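Local atomic coordinates of mandelate racemase/muconate lactonizing enzyme (Jannaschia sp., PDB entry 4J3Z), a protein that probably catalyses an isomerase-type reaction of the enolase superfamily, in which a metal-assisted proton abstraction beside a substrate carboxylate starts the chemistry. Residues D[264-269]-D[294-299]; D[145-150]-D[189-194]; D[336-341]-D[350-355]. All blocks are in the same frame, centred on the assembly; numbering follows the deposited sequence.

Contact 1: D[264-269]-D[294-299]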
loop_
_atom_site.group_PDB
_atom_site.type_symbol
_atom_site.label_atom_id
_atom_site.label_comp_id
_atom_site.label_asym_id
_atom_site.label_seq_id
_atom_site.Cartn_x
_atom_site.Cartn_y
_atom_site.Cartn_z
ATOM N N THR D 264 14.471 22.719 -2.066
ATOM C CA THR D 264 15.182 23.280 -0.932
ATOM C C THR D 264 14.802 22.531 0.342
ATOM O O THR D 264 13.652 22.128 0.514
ATOM C CB THR D 264 14.930 24.804 -0.796
ATOM O OG1 THR D 264 15.857 25.362 0.135
ATOM C CG2 THR D 264 13.510 25.128 -0.344
ATOM N N GLY D 265 15.772 22.331 1.225
ATOM C CA GLY D 265 15.502 21.659 2.488
ATOM C C GLY D 265 15.471 20.151 2.338
ATOM O O GLY D 265 14.795 19.608 1.459
ATOM N N VAL D 266 16.209 19.480 3.213
ATOM C CA VAL D 266 16.393 18.031 3.154
ATOM C C VAL D 266 15.062 17.267 3.156
ATOM O O VAL D 266 14.974 16.179 2.582
ATOM C CB VAL D 266 17.369 17.549 4.272
ATOM C CG1 VAL D 266 16.674 17.424 5.627
ATOM C CG2 VAL D 266 18.051 16.245 3.888
ATOM N N THR D 267 14.024 17.846 3.766
ATOM C CA THR D 267 12.670 17.272 3.729
ATOM C C THR D 267 12.053 17.171 2.324
ATOM O O THR D 267 11.293 16.233 2.043
ATOM C CB THR D 267 11.695 18.028 4.654
ATOM O OG1 THR D 267 10.476 17.282 4.789
ATOM C CG2 THR D 267 11.390 19.457 4.127
ATOM N N GLU D 268 12.356 18.134 1.455
ATOM C CA GLU D 268 11.775 18.155 0.109
ATOM C C GLU D 268 12.459 17.135 -0.783
ATOM O O GLU D 268 11.800 16.425 -1.543
ATOM C CB GLU D 268 11.848 19.554 -0.509
ATOM C CG GLU D 268 10.702 20.473 -0.109
ATOM C CD GLU D 268 10.739 21.840 -0.783
ATOM O OE1 GLU D 268 11.759 22.211 -1.426
ATOM O OE2 GLU D 268 9.736 22.569 -0.648
ATOM N N PHE D 269 13.786 17.073 -0.681
ATOM C CA PHE D 269 14.571 16.029 -1.313
ATOM C C PHE D 269 14.094 14.633 -0.891
ATOM O O PHE D 269 13.935 13.757 -1.744
ATOM C CB PHE D 269 16.056 16.230 -0.994
ATOM C CG PHE D 269 16.687 17.366 -1.753
ATOM C CD1 PHE D 269 16.615 18.667 -1.274
ATOM C CD2 PHE D 269 17.341 17.133 -2.958
ATOM C CE1 PHE D 269 17.183 19.719 -1.975
ATOM C CE2 PHE D 269 17.919 18.179 -3.662
ATOM C CZ PHE D 269 17.840 19.476 -3.169
ATOM N N LYS D 294 25.331 17.814 2.571
ATOM C CA LYS D 294 25.765 16.563 3.207
ATOM C C LYS D 294 24.601 15.713 3.708
ATOM O O LYS D 294 24.620 14.484 3.572
ATOM C CB LYS D 294 26.727 16.829 4.374
ATOM C CG LYS D 294 28.193 16.955 3.999
ATOM C CD LYS D 294 28.758 15.686 3.369
ATOM C CE LYS D 294 29.038 14.603 4.396
ATOM N NZ LYS D 294 29.697 13.458 3.714
ATOM N N LYS D 295 23.580 16.323 4.229
ATOM C CA LYS D 295 22.536 15.510 4.701
ATOM C C LYS D 295 21.510 15.119 3.676
ATOM O O LYS D 295 20.818 14.189 3.855
ATOM C CB LYS D 295 21.961 16.051 5.995
ATOM C CG LYS D 295 21.575 17.465 5.950
ATOM C CD LYS D 295 20.800 17.796 7.167
ATOM C CE LYS D 295 21.613 18.479 8.214
ATOM N NZ LYS D 295 20.896 18.416 9.483
ATOM N N ILE D 296 21.462 15.809 2.574
ATOM C CA ILE D 296 20.750 15.341 1.395
ATOM C C ILE D 296 21.512 14.147 0.804
ATOM O O ILE D 296 20.916 13.217 0.250
ATOM C CB ILE D 296 20.588 16.448 0.328
ATOM C CG1 ILE D 296 19.830 17.651 0.904
ATOM C CG2 ILE D 296 19.885 15.899 -0.915
ATOM C CD1 ILE D 296 19.998 18.922 0.095
ATOM N N ALA D 297 22.832 14.178 0.925
ATOM C CA ALA D 297 23.676 13.088 0.422
ATOM C C ALA D 297 23.530 11.811 1.252
ATOM O O ALA D 297 23.633 10.708 0.721
ATOM C CB ALA D 297 25.125 13.527 0.371
ATOM N N THR D 298 23.290 11.964 2.553
ATOM C CA THR D 298 23.121 10.821 3.454
ATOM C C THR D 298 21.766 10.155 3.254
ATOM O O THR D 298 21.655 8.913 3.287
ATOM C CB THR D 298 23.328 11.230 4.925
ATOM O OG1 THR D 298 24.722 11.438 5.160
ATOM C CG2 THR D 298 22.845 10.167 5.870
ATOM N N LEU D 299 20.740 10.979 3.038
ATOM C CA LEU D 299 19.411 10.476 2.703
ATOM C C LEU D 299 19.392 9.786 1.338
ATOM O O LEU D 299 18.687 8.799 1.155
ATOM C CB LEU D 299 18.372 11.595 2.734
ATOM C CG LEU D 299 17.449 11.826 3.939
ATOM C CD1 LEU D 299 16.510 10.658 4.201
ATOM C CD2 LEU D 299 18.208 12.213 5.191
#
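Phe-269 and Val-266, one turn apart on helix 266-274, meet Ile-296 on helix 290-302; these are neighbouring outer helices of the enolase-type (beta/alpha)7beta barrel, with strand 279-280 between them in sequence. Ile-296 is shared, its branches meeting both Phe-269 and Val-266. The delta methyl lies over one face of the Phe-269 ring, CD1 sitting 3.8 Å from the ring centroid and only 20° off the normal, a CH-pi contact displaced toward the rim. The other branch reaches the start of the ring, with Ile-296 CG2 3.5 Å from Phe-269 CD2. The two side chains thus cross obliquely, the ring being spanned by both methyls rather than touched at one point. Phe-269 gets there with CG anti to its carbonyl carbon (chi1 -74°), and its ring edge is met in plane by Gly-265 O, the carbonyl of the N-cap residue.

Val-266 carries an equal share of the contact. Its CB points toward the other helix; Val-266 CG2 rests on the backbone at Lys-295 O, 3.4 Å away, and also touches the side chain of Ile-296, 3.7 Å from CG1. Across the two segments the contact is apolar, but Val-266 N also hydrogen-bonds to Glu-292 OE2, which ties the first turn of helix 266-274 to helix 290-302. Phe-269 and Ile-296 both also touch Leu-280 and Ala-287. Leu-299 also packs on Leu-299 of a second subunit, while its CD2 looks back at Val-266 CG2 from 4.2 Å.

Contact 2: D[145-150]-D[189-194]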
loop_
_atom_site.group_PDB
_atom_site.type_symbol
_atom_site.label_atom_id
_atom_site.label_comp_id
_atom_site.label_asym_id
_atom_site.label_seq_id
_atom_site.Cartn_x
_atom_site.Cartn_y
_atom_site.Cartn_z
ATOM N N THR D 145 19.012 23.653 -32.176
ATOM C CA THR D 145 18.136 22.660 -32.801
ATOM C C THR D 145 18.913 21.754 -33.748
ATOM O O THR D 145 18.348 21.172 -34.677
ATOM C CB THR D 145 16.944 23.308 -33.546
ATOM O OG1 THR D 145 17.431 24.196 -34.560
ATOM C CG2 THR D 145 16.039 24.079 -32.574
ATOM N N SER D 146 20.207 21.599 -33.490
ATOM C CA SER D 146 21.079 20.867 -34.415
ATOM C C SER D 146 21.733 19.611 -33.822
ATOM O O SER D 146 22.706 19.708 -33.077
ATOM C CB SER D 146 22.131 21.808 -35.013
ATOM O OG SER D 146 22.947 21.119 -35.943
ATOM N N PRO D 147 21.208 18.423 -34.177
ATOM C CA PRO D 147 21.756 17.122 -33.734
ATOM C C PRO D 147 23.174 16.839 -34.251
ATOM O O PRO D 147 23.952 16.140 -33.603
ATOM C CB PRO D 147 20.771 16.103 -34.324
ATOM C CG PRO D 147 19.543 16.882 -34.666
ATOM C CD PRO D 147 20.004 18.253 -35.014
ATOM N N GLU D 148 23.506 17.380 -35.413
ATOM C CA GLU D 148 24.847 17.232 -35.980
ATOM C C GLU D 148 25.853 18.141 -35.262
ATOM O O GLU D 148 26.951 17.710 -34.907
ATOM C CB GLU D 148 24.817 17.511 -37.487
ATOM C CG GLU D 148 23.750 16.741 -38.272
ATOM C CD GLU D 148 22.317 17.146 -37.916
ATOM O OE1 GLU D 148 22.104 18.330 -37.571
ATOM O OE2 GLU D 148 21.398 16.282 -37.969
ATOM N N MET D 149 25.468 19.392 -35.032
ATOM C CA MET D 149 26.315 20.345 -34.308
ATOM C C MET D 149 26.523 19.933 -32.844
ATOM O O MET D 149 27.602 20.131 -32.289
ATOM C CB MET D 149 25.732 21.757 -34.397
ATOM C CG MET D 149 25.727 22.320 -35.807
ATOM S SD MET D 149 25.057 23.987 -35.937
ATOM C CE MET D 149 24.389 23.904 -37.594
ATOM N N ALA D 150 25.486 19.359 -32.231
ATOM C CA ALA D 150 25.581 18.828 -30.876
ATOM C C ALA D 150 26.479 17.587 -30.812
ATOM O O ALA D 150 27.208 17.401 -29.833
ATOM C CB ALA D 150 24.193 18.533 -30.321
ATOM N N SER D 189 14.435 15.334 -29.675
ATOM C CA SER D 189 15.080 14.630 -28.550
ATOM C C SER D 189 15.769 13.326 -28.955
ATOM O O SER D 189 16.912 13.077 -28.563
ATOM C CB SER D 189 14.063 14.330 -27.440
ATOM O OG SER D 189 13.376 15.499 -27.027
ATOM N N ALA D 190 15.063 12.491 -29.715
ATOM C CA ALA D 190 15.634 11.237 -30.240
ATOM C C ALA D 190 16.758 11.484 -31.259
ATOM O O ALA D 190 17.848 10.911 -31.140
ATOM C CB ALA D 190 14.541 10.355 -30.836
ATOM N N ARG D 191 16.507 12.342 -32.245
ATOM C CA ARG D 191 17.546 12.714 -33.226
ATOM C C ARG D 191 18.811 13.203 -32.531
ATOM O O ARG D 191 19.920 12.801 -32.896
ATOM C CB ARG D 191 17.033 13.781 -34.200
ATOM C CG ARG D 191 16.252 13.231 -35.388
ATOM C CD ARG D 191 15.653 14.354 -36.246
ATOM N NE ARG D 191 16.613 15.426 -36.547
ATOM C CZ ARG D 191 16.277 16.655 -36.950
ATOM N NH1 ARG D 191 14.999 16.992 -37.120
ATOM N NH2 ARG D 191 17.224 17.559 -37.182
ATOM N N PHE D 192 18.635 14.050 -31.512
ATOM C CA PHE D 192 19.739 14.504 -30.657
ATOM C C PHE D 192 20.470 13.362 -29.968
ATOM O O PHE D 192 21.702 13.312 -30.002
ATOM C CB PHE D 192 19.243 15.495 -29.615
ATOM C CG PHE D 192 19.547 16.932 -29.942
ATOM C CD1 PHE D 192 18.917 17.572 -31.009
ATOM C CD2 PHE D 192 20.448 17.650 -29.171
ATOM C CE1 PHE D 192 19.192 18.897 -31.301
ATOM C CE2 PHE D 192 20.717 18.974 -29.453
ATOM C CZ PHE D 192 20.093 19.598 -30.523
ATOM N N CYS D 193 19.721 12.449 -29.349
ATOM C CA CYS D 193 20.325 11.280 -28.681
ATOM C C CYS D 193 21.041 10.335 -29.651
ATOM O O CYS D 193 22.108 9.813 -29.328
ATOM C CB CYS D 193 19.275 10.489 -27.886
ATOM S SG CYS D 193 18.791 11.186 -26.296
ATOM N N ALA D 194 20.446 10.096 -30.819
ATOM C CA ALA D 194 21.050 9.210 -31.838
ATOM C C ALA D 194 22.395 9.717 -32.348
ATOM O O ALA D 194 23.357 8.949 -32.423
ATOM C CB ALA D 194 20.096 8.986 -33.009
#
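Phe-192 of helix 183-200 drives its ring against the first turn of helix 147-159, joining the first two outer helices of the (beta/alpha)7beta barrel in the enolase-like domain. This is the tight half of the contact. Pro-147 covers one face of the ring: its CA stands 4.2 Å from the ring centroid, 21° off the normal and displaced toward the rim, a CH-pi contact. The two side chains run at about a right angle to each other, yet the plane of the proline ring is nearly parallel to that of the phenyl, with Pro-147 CG 3.8 Å from Phe-192 CD1. Backbone comes up to the ring's edge, where Ser-146 N lies 3.6 Å from Phe-192 CZ, near the ring plane, and Ala-150 CB adds a methyl 3.6 Å from Phe-192 CE2. The same ring also touches Phe-167 of strand 164-167 and Pro-169, so it links helix 147-159 to the barrel strand.

The solvent side is looser. Arg-191, one residue earlier, is exposed; its chain bends at chi3 (47°), which swings the guanidinium back across the proline, so that NH2 comes 3.5 Å from Pro-147 CG. The approach is oblique and carries no polar bond. Glu-148 lies toward the edge of that guanidinium, its OE2 4.4 Å from Arg-191 NH2, too far for a salt bridge though the opposite charges may still attract. Arg-191 NH1 also makes a long, weak ion pair with Asp-187. The turn meeting Phe-192 is itself well fixed: Ser-146 is the N-cap, and its OG accepts from Met-149 N at 3.2 Å, with an N-H...O angle of 158°.

Contact 3: D[336-341]-D[350-355]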
loop_
_atom_site.group_PDB
_atom_site.type_symbol
_atom_site.label_atom_id
_atom_site.label_comp_id
_atom_site.label_asym_id
_atom_site.label_seq_id
_atom_site.Cartn_x
_atom_site.Cartn_y
_atom_site.Cartn_z
ATOM N N ALA D 336 29.480 21.157 -14.404
ATOM C CA ALA D 336 30.497 22.217 -14.509
ATOM C C ALA D 336 30.180 23.261 -15.576
ATOM O O ALA D 336 29.533 22.952 -16.569
ATOM C CB ALA D 336 31.876 21.612 -14.750
ATOM N N ILE D 337 30.526 24.496 -15.359
ATOM C CA ILE D 337 30.646 25.445 -16.449
ATOM C C ILE D 337 32.027 26.117 -16.465
ATOM O O ILE D 337 32.326 26.947 -15.653
ATOM C CB ILE D 337 29.565 26.512 -16.441
ATOM C CG1 ILE D 337 28.311 26.020 -15.799
ATOM C CG2 ILE D 337 29.191 26.816 -17.841
ATOM C CD1 ILE D 337 27.167 26.976 -15.832
ATOM N N GLU D 338 32.846 25.739 -17.416
ATOM C CA GLU D 338 34.204 26.187 -17.438
ATOM C C GLU D 338 34.576 27.386 -18.325
ATOM O O GLU D 338 35.444 27.337 -19.163
ATOM C CB GLU D 338 35.087 25.014 -17.664
ATOM C CG GLU D 338 34.850 23.941 -16.671
ATOM C CD GLU D 338 35.827 23.980 -15.568
ATOM O OE1 GLU D 338 37.001 23.771 -15.810
ATOM O OE2 GLU D 338 35.414 24.218 -14.451
ATOM N N THR D 339 33.962 28.491 -18.044
ATOM C CA THR D 339 34.197 29.717 -18.796
ATOM C C THR D 339 35.412 30.478 -18.263
ATOM O O THR D 339 35.826 30.253 -17.124
ATOM C CB THR D 339 32.993 30.668 -18.716
ATOM O OG1 THR D 339 32.962 31.288 -17.419
ATOM C CG2 THR D 339 31.692 29.923 -18.989
ATOM N N PRO D 340 35.986 31.385 -19.090
ATOM C CA PRO D 340 37.016 32.334 -18.651
ATOM C C PRO D 340 36.598 33.208 -17.461
ATOM O O PRO D 340 37.368 33.362 -16.501
ATOM C CB PRO D 340 37.229 33.210 -19.890
ATOM C CG PRO D 340 36.890 32.318 -21.039
ATOM C CD PRO D 340 35.782 31.428 -20.553
ATOM N N PHE D 341 35.402 33.790 -17.517
ATOM C CA PHE D 341 34.949 34.665 -16.439
ATOM C C PHE D 341 34.941 33.954 -15.081
ATOM O O PHE D 341 35.368 34.524 -14.072
ATOM C CB PHE D 341 33.579 35.258 -16.749
ATOM C CG PHE D 341 33.137 36.308 -15.765
ATOM C CD1 PHE D 341 33.881 37.474 -15.589
ATOM C CD2 PHE D 341 31.973 36.145 -15.033
ATOM C CE1 PHE D 341 33.461 38.451 -14.701
ATOM C CE2 PHE D 341 31.553 37.117 -14.137
ATOM C CZ PHE D 341 32.302 38.271 -13.974
ATOM N N PRO D 350 38.460 25.453 -8.637
ATOM C CA PRO D 350 38.805 24.099 -9.055
ATOM C C PRO D 350 38.680 23.963 -10.575
ATOM O O PRO D 350 37.695 24.417 -11.165
ATOM C CB PRO D 350 37.755 23.232 -8.350
ATOM C CG PRO D 350 37.248 24.070 -7.219
ATOM C CD PRO D 350 37.281 25.469 -7.750
ATOM N N ARG D 351 39.685 23.357 -11.200
ATOM C CA ARG D 351 39.699 23.207 -12.656
ATOM C C ARG D 351 39.357 21.782 -13.062
ATOM O O ARG D 351 39.927 20.824 -12.534
ATOM C CB ARG D 351 41.064 23.591 -13.236
ATOM C CG ARG D 351 41.779 24.696 -12.482
ATOM C CD ARG D 351 43.203 24.897 -12.980
ATOM N NE ARG D 351 43.290 26.019 -13.913
ATOM C CZ ARG D 351 44.389 26.747 -14.125
ATOM N NH1 ARG D 351 45.514 26.477 -13.473
ATOM N NH2 ARG D 351 44.363 27.752 -14.994
ATOM N N VAL D 352 38.412 21.639 -13.982
ATOM C CA VAL D 352 38.186 20.347 -14.615
ATOM C C VAL D 352 39.365 20.109 -15.552
ATOM O O VAL D 352 39.533 20.822 -16.540
ATOM C CB VAL D 352 36.863 20.309 -15.398
ATOM C CG1 VAL D 352 36.755 19.029 -16.220
ATOM C CG2 VAL D 352 35.680 20.460 -14.450
ATOM N N GLU D 353 40.199 19.133 -15.209
ATOM C CA GLU D 353 41.334 18.766 -16.048
ATOM C C GLU D 353 41.174 17.303 -16.466
ATOM O O GLU D 353 41.140 16.398 -15.618
ATOM C CB GLU D 353 42.674 19.032 -15.328
ATOM C CG GLU D 353 42.827 20.472 -14.827
ATOM C CD GLU D 353 44.269 20.957 -14.760
ATOM O OE1 GLU D 353 44.952 20.720 -13.737
ATOM O OE2 GLU D 353 44.719 21.601 -15.730
ATOM N N ASN D 354 41.022 17.094 -17.773
ATOM C CA ASN D 354 40.747 15.770 -18.358
ATOM C C ASN D 354 39.481 15.103 -17.819
ATOM O O ASN D 354 39.536 13.976 -17.321
ATOM C CB ASN D 354 41.958 14.832 -18.208
ATOM C CG ASN D 354 43.058 15.127 -19.208
ATOM O OD1 ASN D 354 43.084 16.192 -19.829
ATOM N ND2 ASN D 354 43.975 14.180 -19.371
ATOM N N GLY D 355 38.350 15.805 -17.923
ATOM C CA GLY D 355 37.039 15.286 -17.490
ATOM C C GLY D 355 36.819 15.096 -15.990
ATOM O O GLY D 355 35.743 14.657 -15.570
#
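The flat carboxylate of Glu-338 has one of its faces covered by Val-352: the methyl CG2 lies over it, 3.7 Å from Glu-338 CD, and Val-352 CB stands on the same side, 3.5 Å from Glu-338 OE1. From that side also comes the one hydrogen bond between the segments, Val-352 N to Glu-338 OE1 at 3.1 Å with an N-H...O angle of 150°; the donor sits well above the carboxylate plane, 44° out of it. The other oxygen, OE2, makes a salt bridge with Arg-349, just before the second segment.

In the fold, the contact joins the exit of the last parallel strand of the enolase-type barrel, 334-336, to the loop that leads into strand 356-358, which pairs antiparallel with strand 125-131. Glu-338 turns back to this loop by a bend at chi2 (-98°), so the acid group lies across the valine rather than reaching past it. Ala-336, at the strand's end, gives a small apolar touch, its CB 4.0 Å from Val-352 CG2. Trp-318 of helix 315-327 packs on Ala-336, Glu-338 and Val-352 alike, while its NE1 bonds to Pro-350 O.

With an alanine at Glu-338, Val-352 N would probably lose its acceptor and Arg-349 its carboxylate mate, and the valine methyl would lose the flat group it leans on. The chemistry is thus mixed: a backbone amide and a cation share the two oxygens, which probably helps to hold the loop's main chain at Val-352, while valine carbons shield the carboxylate face.

In the fold
All three contacts belong to the enolase-like barrel domain, and along the chain they come in series: contact 2, then contact 1, then contact 3. Contacts 1 and 2 each pair successive outer helices, with one barrel strand between them in sequence, and their centres are about 34 Å apart. Contact 3 lies on the opposite side of the chain's centre from contact 1; its centre is about 26 Å from that of contact 1 and about 24 Å from that of contact 2. It sits where the barrel closes: strand 125-131 pairs with strands 334-336 and 356-358 and also with strand 164-167, which Phe-192 of contact 2 touches. Only contact 1 borders other subunits, linking barrel packing to the assembly.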